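Putative transcriptional coactivator P15 (Enterobacteria phage t5, PDB 4BG7) probably binds DNA as a dimeric phage homolog of the eukaryotic coactivator PC4 and is implicated in recombination-dependent DNA replication. Local coordinates at residues A[39-45]-A[59-65]. Sequence-based numbering, arbitrary orientation.
Sequences LYMGIRY and SGFSFPY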
# COMPACT_ATOMS: atom_id res chain seq x y z
N LEU A 39 -7.05 -12.17 -6.77
CA LEU A 39 -6.23 -10.96 -6.96
C LEU A 39 -5.71 -10.45 -5.62
O LEU A 39 -6.40 -10.46 -4.64
CB LEU A 39 -7.04 -9.85 -7.68
CG LEU A 39 -7.41 -10.23 -9.11
CD1 LEU A 39 -8.24 -9.11 -9.72
CD2 LEU A 39 -6.18 -10.51 -9.99
N TYR A 40 -4.50 -9.89 -5.67
CA TYR A 40 -3.80 -9.32 -4.56
C TYR A 40 -3.21 -7.99 -4.95
O TYR A 40 -2.86 -7.77 -6.14
CB TYR A 40 -2.61 -10.24 -4.20
CG TYR A 40 -3.15 -11.54 -3.72
CD1 TYR A 40 -3.48 -11.72 -2.40
CD2 TYR A 40 -3.41 -12.55 -4.61
CE1 TYR A 40 -4.06 -12.93 -1.96
CE2 TYR A 40 -3.92 -13.79 -4.18
CZ TYR A 40 -4.27 -13.96 -2.88
OH TYR A 40 -4.80 -15.19 -2.46
N MET A 41 -3.15 -7.08 -3.97
CA MET A 41 -2.40 -5.84 -4.12
C MET A 41 -1.27 -5.79 -3.14
O MET A 41 -1.38 -6.21 -2.00
CB MET A 41 -3.26 -4.55 -3.97
CG MET A 41 -4.10 -4.46 -2.74
SD MET A 41 -4.81 -2.80 -2.47
CE MET A 41 -5.98 -3.25 -1.22
N GLY A 42 -0.16 -5.22 -3.59
CA GLY A 42 1.01 -5.12 -2.72
C GLY A 42 2.20 -4.42 -3.35
O GLY A 42 2.05 -3.67 -4.32
N ILE A 43 3.38 -4.69 -2.83
CA ILE A 43 4.58 -4.09 -3.39
C ILE A 43 5.51 -5.20 -3.88
O ILE A 43 5.85 -6.05 -3.10
CB ILE A 43 5.30 -3.30 -2.30
CG1 ILE A 43 4.51 -2.04 -1.95
CG2 ILE A 43 6.74 -2.98 -2.69
CD1 ILE A 43 4.00 -1.09 -3.01
N ARG A 44 5.84 -5.21 -5.17
CA ARG A 44 6.84 -6.16 -5.70
C ARG A 44 8.11 -5.39 -5.91
O ARG A 44 8.08 -4.28 -6.46
CB ARG A 44 6.39 -6.74 -7.04
CG ARG A 44 7.36 -7.78 -7.56
CD ARG A 44 7.14 -8.12 -9.00
NE ARG A 44 5.99 -9.02 -9.27
CZ ARG A 44 6.03 -10.34 -9.28
NH1 ARG A 44 7.12 -10.99 -8.94
NH2 ARG A 44 4.91 -11.01 -9.62
N TYR A 45 9.24 -5.96 -5.50
CA TYR A 45 10.55 -5.28 -5.72
C TYR A 45 11.19 -5.59 -7.09
O TYR A 45 11.33 -6.76 -7.44
CB TYR A 45 11.53 -5.60 -4.62
CG TYR A 45 11.10 -4.98 -3.31
CD1 TYR A 45 11.26 -3.61 -3.09
CD2 TYR A 45 10.44 -5.72 -2.33
CE1 TYR A 45 10.86 -3.03 -1.88
CE2 TYR A 45 10.01 -5.13 -1.14
CZ TYR A 45 10.21 -3.78 -0.94
OH TYR A 45 9.80 -3.16 0.22
N SER A 59 10.41 -10.88 -4.72
CA SER A 59 10.38 -10.33 -3.35
C SER A 59 9.33 -9.24 -3.23
O SER A 59 9.11 -8.41 -4.18
CB SER A 59 11.76 -9.79 -2.95
OG SER A 59 12.61 -10.94 -2.91
N GLY A 60 8.64 -9.28 -2.11
CA GLY A 60 7.61 -8.27 -1.76
C GLY A 60 6.54 -8.90 -0.89
O GLY A 60 6.72 -10.00 -0.35
N PHE A 61 5.40 -8.24 -0.80
CA PHE A 61 4.29 -8.76 0.02
C PHE A 61 2.97 -8.29 -0.60
O PHE A 61 2.93 -7.33 -1.29
CB PHE A 61 4.40 -8.28 1.50
CG PHE A 61 3.96 -6.89 1.68
CD1 PHE A 61 4.78 -5.85 1.29
CD2 PHE A 61 2.67 -6.60 2.08
CE1 PHE A 61 4.34 -4.55 1.38
CE2 PHE A 61 2.23 -5.31 2.18
CZ PHE A 61 3.06 -4.29 1.82
N SER A 62 1.88 -8.99 -0.35
CA SER A 62 0.65 -8.60 -0.90
C SER A 62 -0.48 -9.05 -0.01
O SER A 62 -0.30 -9.89 0.93
CB SER A 62 0.54 -9.13 -2.32
OG SER A 62 0.50 -10.54 -2.39
N PHE A 63 -1.65 -8.48 -0.26
CA PHE A 63 -2.82 -8.91 0.46
C PHE A 63 -4.04 -8.77 -0.45
O PHE A 63 -3.95 -8.22 -1.53
CB PHE A 63 -2.94 -8.17 1.81
CG PHE A 63 -3.26 -6.72 1.69
CD1 PHE A 63 -2.28 -5.83 1.33
CD2 PHE A 63 -4.51 -6.24 2.01
CE1 PHE A 63 -2.51 -4.46 1.25
CE2 PHE A 63 -4.77 -4.88 1.93
CZ PHE A 63 -3.76 -3.98 1.52
N PRO A 64 -5.21 -9.27 -0.03
CA PRO A 64 -6.25 -9.30 -1.06
C PRO A 64 -6.71 -7.97 -1.66
O PRO A 64 -6.76 -6.92 -1.00
CB PRO A 64 -7.44 -9.99 -0.36
CG PRO A 64 -6.88 -10.65 0.83
CD PRO A 64 -5.58 -9.98 1.18
N TYR A 65 -6.99 -8.02 -2.95
CA TYR A 65 -7.48 -6.91 -3.71
C TYR A 65 -8.94 -7.13 -3.99
O TYR A 65 -9.26 -7.79 -4.99
CB TYR A 65 -6.72 -6.84 -5.05
CG TYR A 65 -7.00 -5.64 -5.97
CD1 TYR A 65 -6.71 -4.33 -5.59
CD2 TYR A 65 -7.44 -5.83 -7.27
CE1 TYR A 65 -6.90 -3.26 -6.47
CE2 TYR A 65 -7.59 -4.79 -8.16
CZ TYR A 65 -7.37 -3.50 -7.75
OH TYR A 65 -7.53 -2.48 -8.67
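Met41 and Phe63, a hydrogen-bonded pair of the antiparallel hairpin of strands 38-48 and 54-64, the last two strands of the four-stranded PC4-like sheet, send their side chains to the same face of the sheet. Met41 CG sits between its backbone N and carbonyl carbon; this chi1 of 52° brings CG over one face of the Phe63 ring, near the rim rather than the centre, and the extended chain beyond it carries the methyl CE to 3.6 Å from Phe63 CZ. The sulfur makes two Met-aromatic contacts: it stands oblique to the Phe63 ring, 5.0 Å from SD to the centroid, but lies at the edge of the Tyr65 ring, in its plane. Tyr65 is set roughly perpendicular to the Met41 side chain, with CD1 3.8 Å from Met41 CB, while its other edge meets Leu39 CB. Thr69, Thr70 and Leu73 of helix 67-83 also touch Met41, so this cluster joins sheet to helix; Tyr65 OH is hydrogen-bonded to Ser84 OG of the second subunit.

Further along the same face, Ile43 and Phe61 run alongside each other in the same direction, and Phe61 CE1 comes 4.0 Å from Ile43 CB; Ile43 also packs on Phe61 of the second subunit. On the opposite face Tyr40 CB lies 3.6 Å from Ser62 OG, a hydroxyl hydrogen-bonded to Asn6 ND2. Gly42 and Ser62 form a non-hydrogen-bonded pair whose CA atoms come within 3.9 Å, and Gly42 CA also makes a CA-H...O contact with Phe61 O. At the far end the Tyr45 N-H points almost straight at Ser59 O, 2.8 Å from N to O at 177°, while CD2 of the Tyr45 ring approaches that same oxygen.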